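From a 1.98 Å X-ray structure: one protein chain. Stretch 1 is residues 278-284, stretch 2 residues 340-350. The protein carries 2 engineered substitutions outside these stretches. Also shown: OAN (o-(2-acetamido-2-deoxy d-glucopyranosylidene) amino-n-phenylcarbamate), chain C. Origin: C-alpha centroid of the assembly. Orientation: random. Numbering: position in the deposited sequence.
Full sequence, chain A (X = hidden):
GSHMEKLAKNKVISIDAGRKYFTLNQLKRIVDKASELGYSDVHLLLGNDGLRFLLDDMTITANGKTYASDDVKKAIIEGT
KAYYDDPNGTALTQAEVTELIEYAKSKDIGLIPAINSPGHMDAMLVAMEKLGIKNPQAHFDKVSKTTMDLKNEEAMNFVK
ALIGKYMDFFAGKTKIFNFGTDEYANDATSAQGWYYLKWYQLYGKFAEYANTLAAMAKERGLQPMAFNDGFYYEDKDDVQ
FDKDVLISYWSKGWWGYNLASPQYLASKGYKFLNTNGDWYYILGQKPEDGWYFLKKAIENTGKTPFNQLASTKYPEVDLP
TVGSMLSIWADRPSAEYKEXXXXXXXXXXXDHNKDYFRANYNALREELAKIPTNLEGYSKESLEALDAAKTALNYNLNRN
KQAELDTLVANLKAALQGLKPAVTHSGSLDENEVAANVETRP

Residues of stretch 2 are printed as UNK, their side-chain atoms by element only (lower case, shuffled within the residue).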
# COMPACT_ATOMS: atom_id res chain seq x y z
N ASP A 278 11.16 -0.22 -10.24
CA ASP A 278 12.50 0.37 -10.13
C ASP A 278 12.85 0.75 -8.69
O ASP A 278 14.02 0.73 -8.31
CB ASP A 278 12.60 1.61 -11.03
CG ASP A 278 12.75 1.27 -12.51
OD1 ASP A 278 12.85 0.07 -12.85
OD2 ASP A 278 12.76 2.21 -13.34
N TRP A 279 11.83 1.09 -7.91
CA TRP A 279 12.03 1.53 -6.52
C TRP A 279 11.80 0.45 -5.47
O TRP A 279 11.72 0.77 -4.28
CB TRP A 279 11.18 2.78 -6.24
CG TRP A 279 11.40 3.91 -7.24
CD1 TRP A 279 12.61 4.37 -7.74
CD2 TRP A 279 10.38 4.76 -7.87
NE1 TRP A 279 12.41 5.40 -8.63
CE2 TRP A 279 11.09 5.68 -8.75
CE3 TRP A 279 8.99 4.83 -7.80
CZ2 TRP A 279 10.43 6.64 -9.52
CZ3 TRP A 279 8.33 5.79 -8.59
CH2 TRP A 279 9.03 6.68 -9.41
N TYR A 280 11.71 -0.81 -5.88
CA TYR A 280 11.48 -1.93 -4.95
C TYR A 280 12.74 -2.28 -4.15
O TYR A 280 13.84 -2.28 -4.69
CB TYR A 280 11.04 -3.18 -5.73
CG TYR A 280 9.57 -3.27 -6.11
CD1 TYR A 280 8.72 -2.17 -5.98
CD2 TYR A 280 9.04 -4.45 -6.62
CE1 TYR A 280 7.37 -2.25 -6.34
CE2 TYR A 280 7.70 -4.54 -6.98
CZ TYR A 280 6.87 -3.45 -6.83
OH TYR A 280 5.53 -3.54 -7.18
N TYR A 281 12.57 -2.58 -2.86
CA TYR A 281 13.64 -3.17 -2.04
C TYR A 281 13.11 -4.31 -1.19
O TYR A 281 12.14 -4.14 -0.45
CB TYR A 281 14.32 -2.13 -1.14
CG TYR A 281 15.31 -2.76 -0.16
CD1 TYR A 281 16.38 -3.54 -0.62
CD2 TYR A 281 15.16 -2.60 1.23
CE1 TYR A 281 17.27 -4.13 0.26
CE2 TYR A 281 16.06 -3.19 2.12
CZ TYR A 281 17.12 -3.95 1.63
OH TYR A 281 18.01 -4.54 2.50
N ILE A 282 13.76 -5.48 -1.30
CA ILE A 282 13.43 -6.65 -0.48
C ILE A 282 14.42 -6.67 0.67
O ILE A 282 15.64 -6.65 0.44
CB ILE A 282 13.53 -7.97 -1.30
CG1 ILE A 282 12.48 -8.00 -2.42
CG2 ILE A 282 13.37 -9.19 -0.40
CD1 ILE A 282 12.79 -8.99 -3.53
N LEU A 283 13.91 -6.70 1.90
CA LEU A 283 14.76 -6.73 3.09
C LEU A 283 15.83 -7.81 2.98
O LEU A 283 15.51 -8.98 2.71
CB LEU A 283 13.94 -6.96 4.37
CG LEU A 283 12.77 -6.03 4.73
CD1 LEU A 283 12.22 -6.41 6.11
CD2 LEU A 283 13.15 -4.56 4.69
N GLY A 284 17.09 -7.42 3.15
CA GLY A 284 18.23 -8.34 3.12
C GLY A 284 18.73 -8.72 1.73
O GLY A 284 19.69 -9.48 1.61
N UNK A 340 17.41 1.77 9.17
CA UNK A 340 18.35 2.67 8.50
C UNK A 340 18.47 2.48 6.98
O UNK A 340 18.69 3.44 6.24
o UNK A 340 20.76 -0.86 10.02
c UNK A 340 20.49 1.28 9.03
c UNK A 340 20.16 0.23 10.09
c UNK A 340 19.74 2.61 9.18
o UNK A 340 19.32 0.48 11.00
N UNK A 341 18.32 1.24 6.52
CA UNK A 341 18.29 0.96 5.08
C UNK A 341 17.07 1.63 4.45
O UNK A 341 17.18 2.31 3.43
c UNK A 341 18.26 -0.54 4.81
c UNK A 341 19.54 -1.28 5.13
o UNK A 341 20.45 -3.42 4.61
c UNK A 341 19.42 -2.77 4.85
o UNK A 341 18.29 -3.29 4.86
N UNK A 342 15.92 1.43 5.07
CA UNK A 342 14.64 1.97 4.59
C UNK A 342 14.66 3.49 4.61
O UNK A 342 14.15 4.14 3.70
c UNK A 342 12.21 2.27 5.25
c UNK A 342 13.11 -0.02 4.92
c UNK A 342 13.45 1.40 5.40
c UNK A 342 14.16 -1.07 5.20
N UNK A 343 15.27 4.05 5.65
CA UNK A 343 15.39 5.50 5.81
C UNK A 343 16.30 6.11 4.75
O UNK A 343 15.99 7.16 4.20
c UNK A 343 12.87 5.50 10.30
c UNK A 343 14.09 6.11 10.58
c UNK A 343 15.88 5.85 7.23
c UNK A 343 14.82 5.73 8.30
c UNK A 343 12.62 5.00 9.03
c UNK A 343 15.06 6.22 9.58
c UNK A 343 13.59 5.11 8.04
N UNK A 344 17.42 5.45 4.44
CA UNK A 344 18.28 5.93 3.36
C UNK A 344 17.55 5.92 2.01
O UNK A 344 17.65 6.87 1.23
o UNK A 344 22.63 5.26 1.18
c UNK A 344 21.78 4.85 1.99
c UNK A 344 20.55 5.71 2.24
o UNK A 344 21.89 3.76 2.59
c UNK A 344 19.59 5.13 3.27
N UNK A 345 16.81 4.85 1.75
CA UNK A 345 16.06 4.73 0.50
C UNK A 345 14.99 5.82 0.40
O UNK A 345 14.88 6.50 -0.62
c UNK A 345 15.65 3.16 -2.15
c UNK A 345 15.44 3.33 0.38
c UNK A 345 14.38 1.43 -0.86
c UNK A 345 14.77 2.91 -0.93
N UNK A 346 14.22 6.00 1.48
CA UNK A 346 13.23 7.07 1.57
C UNK A 346 13.83 8.45 1.37
O UNK A 346 13.27 9.27 0.65
c UNK A 346 9.76 7.14 4.73
c UNK A 346 11.54 5.86 3.05
s UNK A 346 10.89 5.75 4.72
c UNK A 346 12.50 7.03 2.91
N UNK A 347 14.97 8.71 2.02
CA UNK A 347 15.64 10.01 1.95
C UNK A 347 16.12 10.31 0.53
O UNK A 347 15.93 11.42 0.03
c UNK A 347 16.81 10.09 2.96
o UNK A 347 16.32 9.84 4.28
c UNK A 347 17.49 11.46 2.92
N UNK A 348 16.73 9.31 -0.11
CA UNK A 348 17.20 9.44 -1.50
C UNK A 348 16.09 9.82 -2.48
O UNK A 348 16.27 10.73 -3.30
c UNK A 348 17.88 8.15 -1.94
N UNK A 349 14.94 9.15 -2.38
CA UNK A 349 13.76 9.46 -3.22
C UNK A 349 13.26 10.89 -2.97
O UNK A 349 12.94 11.61 -3.92
c UNK A 349 11.86 8.53 -5.38
c UNK A 349 9.52 8.34 -5.95
c UNK A 349 11.56 8.42 -4.02
c UNK A 349 12.65 8.43 -2.97
c UNK A 349 10.85 8.50 -6.34
c UNK A 349 10.23 8.25 -3.64
c UNK A 349 9.21 8.22 -4.60
N UNK A 350 13.22 11.31 -1.71
CA UNK A 350 12.82 12.68 -1.37
C UNK A 350 13.84 13.70 -1.88
O UNK A 350 13.46 14.71 -2.47
c UNK A 350 12.61 12.83 0.13
CAH OAN C . 2.72 -6.11 -6.93
CAG OAN C . 4.08 -6.72 -6.55
OAN OAN C . 5.08 -6.02 -6.53
NAI OAN C . 4.07 -8.02 -6.25
CAB OAN C . 5.25 -8.81 -5.85
CAC OAN C . 5.49 -8.63 -4.35
OAJ OAN C . 4.64 -9.53 -3.62
CAD OAN C . 6.94 -8.91 -3.99
OAK OAN C . 7.07 -8.75 -2.58
CAE OAN C . 7.84 -7.89 -4.70
CAF OAN C . 9.35 -8.09 -4.47
OAM OAN C . 9.78 -9.33 -5.03
OAL OAN C . 7.62 -7.86 -6.14
CAA OAN C . 6.50 -8.44 -6.67
NAY OAN C . 6.52 -8.69 -7.96
OAQ OAN C . 7.66 -8.34 -8.62
CAP OAN C . 7.95 -9.14 -9.69
OAR OAN C . 8.93 -8.87 -10.40
NAO OAN C . 7.14 -10.19 -9.91
CAS OAN C . 7.24 -11.05 -10.93
CAT OAN C . 6.10 -11.30 -11.69
CAU OAN C . 6.14 -12.19 -12.76
CAV OAN C . 7.33 -12.84 -13.08
CAW OAN C . 8.48 -12.60 -12.32
CAX OAN C . 8.44 -11.71 -11.24

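Position 340 carries three carbons, the third bearing two oxygens, and the chain lies out of reach of stretch 1; it is a glutamate, E340. Position 341 has the same composition, three carbons ending in a pair of oxygens, but its CA-to-CB bond points toward stretch 1 and one terminal oxygen lies 2.7 Å from OH of Y281. This is E341, and the atom is OE1, which accepts a hydrogen bond from the tyrosine hydroxyl.

At position 342 four carbons fork at the first, one arm being two carbons long. The CA-to-CB bond points sideways, but the end of the chain comes nearer and meets L283 and Y281. Beta branching with unequal arms defines isoleucine, I342, whose CD1 lies 3.7 Å from CD2 of L283 and 4.2 Å from CE2 of Y281. Position 343 shows one carbon followed by a ring of six carbons with no oxygen attached, and does not reach stretch 1; it is phenylalanine, F343. Position 344 repeats the pattern of three carbons and two terminal oxygens, here in an extended, exposed chain out of reach of stretch 1, and is E344.

Position 345 again has four carbons, now forked at the second; it points toward stretch 1, and a terminal carbon meets Y281. This is leucine, L345, whose CD2 packs 3.6 Å from CB of Y281. Position 346 is unbranched, two carbons, a sulfur and a final carbon, without contact to stretch 1: methionine, M346. At position 347, also out of reach, a single carbon carries one oxygen and one carbon, so the residue is threonine. T347 turns back on its own helix, OG1 donating a hydrogen bond to O of F343 at 2.7 Å.

Position 348 has one side-chain carbon, remote from stretch 1, and is alanine, A348. Position 349 has one carbon and a six-carbon ring lying against the indole of W279; it is phenylalanine, F349, with CE1 3.7 Å from CZ2 of W279 over one face of the indole. The two six-membered rings are oblique, their centroids 4.6 Å apart and planes at 46°. Position 350, a single carbon buried but away from this contact, is A350.

The helix runs nearly antiparallel to the strand, at 173°, and presents 341, 342, 345 and 349 to stretch 1. Most of the contact is apolar, with Y281 at its centre: L345 packs on its CB, while I342 and E341 lie at the ring edge. Its hydroxyl also accepts a hydrogen bond from N of G284 (3.1 Å to OH of Y281), linking the following turn to E341.

Stretch 2, residues 340-350: EEIFELMTAFA
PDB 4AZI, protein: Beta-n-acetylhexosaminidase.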